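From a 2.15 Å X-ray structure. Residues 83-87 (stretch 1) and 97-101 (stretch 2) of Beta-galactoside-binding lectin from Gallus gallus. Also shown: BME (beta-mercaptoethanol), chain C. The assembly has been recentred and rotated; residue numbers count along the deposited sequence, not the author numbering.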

# COMPACT_ATOMS: atom_id res chain seq x y z
N LYS A 83 17.69 -7.67 -1.21
CA LYS A 83 16.64 -6.79 -1.75
C LYS A 83 15.94 -7.55 -2.87
O LYS A 83 16.51 -7.77 -3.95
N VAL A 84 14.71 -7.93 -2.60
CA VAL A 84 13.92 -8.71 -3.56
C VAL A 84 12.56 -8.08 -3.84
O VAL A 84 12.05 -7.28 -3.03
N GLU A 85 12.05 -8.49 -5.00
CA GLU A 85 10.74 -8.11 -5.54
C GLU A 85 9.91 -9.38 -5.72
O GLU A 85 10.32 -10.31 -6.43
N ILE A 86 8.78 -9.39 -5.06
CA ILE A 86 7.86 -10.52 -5.08
C ILE A 86 6.61 -10.17 -5.89
O ILE A 86 5.90 -9.20 -5.59
N CYS A 87 6.38 -10.97 -6.92
CA CYS A 87 5.22 -10.79 -7.82
C CYS A 87 4.19 -11.88 -7.57
O CYS A 87 4.50 -13.08 -7.59
N VAL A 97 3.63 -17.12 -7.24
CA VAL A 97 4.55 -16.17 -6.60
C VAL A 97 5.88 -16.27 -7.32
O VAL A 97 6.53 -17.32 -7.31
N LYS A 98 6.28 -15.19 -7.94
CA LYS A 98 7.55 -15.20 -8.67
C LYS A 98 8.56 -14.22 -8.12
O LYS A 98 8.24 -13.04 -7.87
N VAL A 99 9.73 -14.77 -7.97
CA VAL A 99 10.91 -14.05 -7.54
C VAL A 99 11.94 -14.22 -8.63
O VAL A 99 11.72 -15.03 -9.56
N PRO A 100 12.87 -13.47 -8.82
CA PRO A 100 13.75 -13.63 -9.98
C PRO A 100 14.25 -15.05 -10.34
O PRO A 100 14.39 -15.37 -11.52
N GLU A 101 14.47 -15.90 -9.35
CA GLU A 101 14.99 -17.25 -9.60
C GLU A 101 13.96 -18.37 -9.72
O GLU A 101 14.08 -19.26 -10.57

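What holds the two stretches in register before any side chain is considered? Cys87 and Lys98 form an antiparallel, hydrogen-bonded pair: Cys87 N donates to Lys98 O at 2.9 Å, and Lys98 N donates to Cys87 O at 2.8 Å, both nearly straight. Cys87 O also receives a CA-H...O contact from Val97 CA at 3.2 Å. The second stretch leaves its strand after Lys98; from Val99 on, no hydrogen bond joins the two stretches directly, and the contacts there are apolar side chains and close approaches of Glu85 O.

Which side chains make the apolar packing? Val84, Ile86, Val97 and Val99 do, with the ring of Pro100 joining through CD. Ile86, m at chi1 and t at chi2, reaches two partners with its two branches: CG2 lies 3.7 Å from Val97 CG1, while CG1 lies 4.3 Å from Val99 CG1. Val97 is t and Val99 is m, and in these rotamers each offers its CG1 methyl to Ile86. Val84 has its CA-to-CB bond directed toward the second stretch; its p rotamer brings CG2 to 4.3 Å from Val99 CG1 and 4.2 Å from Pro100 CD. Val99 CG1 is thus shared between Val84 and Ile86, a looser fit than the Ile86–Val97 contact.

How do Cys87 and Lys98 arrange their side chains on the face they share? Their side chains start side by side, with Cys87 CB 4.0 Å from Lys98 CG. The lysine then leads away, so its aliphatic base makes the contact and its amine does not. Its chi1 of -3° and chi2 of -129° both lie between the usual wells, the first nearly eclipsed at CA-CB, a strained arrangement that no contact across the stretches explains. Cys87 takes the m rotamer, and its SG is bonded covalently to S2 of beta-mercaptoethanol at 2.0 Å, a mixed disulfide probably derived from the crystallisation liquor.

What does the bound group add to the polar contacts? From the disulfide it runs back along the gap between the stretches, and its hydroxyl O1 donates a hydrogen bond to Glu85 O at 2.8 Å. The same O1 lies 3.0 Å from Pro100 N, a proline nitrogen with no hydrogen to give, and BME C1 sits 3.3 Å from Lys98 O. Glu85 contributes its backbone carbonyl here, whereas its side chain, extended with t at chi1 and chi2, comes no nearer to the second stretch than 5.8 Å, from Glu85 CB to Pro100 CD, and forms no salt bridge with Lys98.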

# COMPACT_ATOMS: atom_id res chain seq x y z
CB LYS A 83 17.25 -5.50 -2.29
CG LYS A 83 17.72 -4.55 -1.19
CD LYS A 83 18.92 -3.70 -1.61
CE LYS A 83 19.58 -2.97 -0.43
NZ LYS A 83 20.89 -2.41 -0.77
CB VAL A 84 13.67 -10.12 -3.01
CG1 VAL A 84 12.82 -10.12 -1.74
CG2 VAL A 84 12.96 -11.03 -4.00
CB GLU A 85 10.89 -7.41 -6.90
CG GLU A 85 9.53 -6.97 -7.49
CD GLU A 85 9.66 -6.10 -8.75
OE1 GLU A 85 10.47 -6.44 -9.69
OE2 GLU A 85 8.95 -5.03 -8.87
CB ILE A 86 7.48 -10.87 -3.64
CG1 ILE A 86 8.69 -11.26 -2.79
CG2 ILE A 86 6.50 -12.04 -3.55
CD1 ILE A 86 8.46 -11.07 -1.29
CB CYS A 87 5.69 -10.85 -9.27
SG CYS A 87 6.82 -9.45 -9.72
CB VAL A 97 4.72 -16.52 -5.12
CG1 VAL A 97 5.62 -15.52 -4.38
CG2 VAL A 97 3.40 -16.54 -4.35
CB LYS A 98 7.39 -14.84 -10.15
CG LYS A 98 5.95 -14.61 -10.59
CD LYS A 98 5.57 -15.43 -11.84
CE LYS A 98 6.18 -14.88 -13.13
NZ LYS A 98 5.48 -15.36 -14.34
CB VAL A 99 11.45 -14.62 -6.22
CG1 VAL A 99 10.52 -14.38 -5.03
CG2 VAL A 99 11.67 -16.14 -6.27
CB PRO A 100 14.89 -12.66 -9.69
CG PRO A 100 14.91 -12.60 -8.18
CD PRO A 100 13.45 -12.52 -7.85
CB GLU A 101 16.00 -17.64 -8.51
CG GLU A 101 16.97 -16.54 -8.11
CD GLU A 101 16.55 -15.79 -6.86
OE1 GLU A 101 15.39 -15.33 -6.78
OE2 GLU A 101 17.39 -15.66 -5.94
C1 BME C . 10.08 -11.39 -10.03
C2 BME C . 9.62 -10.06 -10.63
O1 BME C . 11.00 -11.14 -9.00
S2 BME C . 7.91 -10.17 -11.22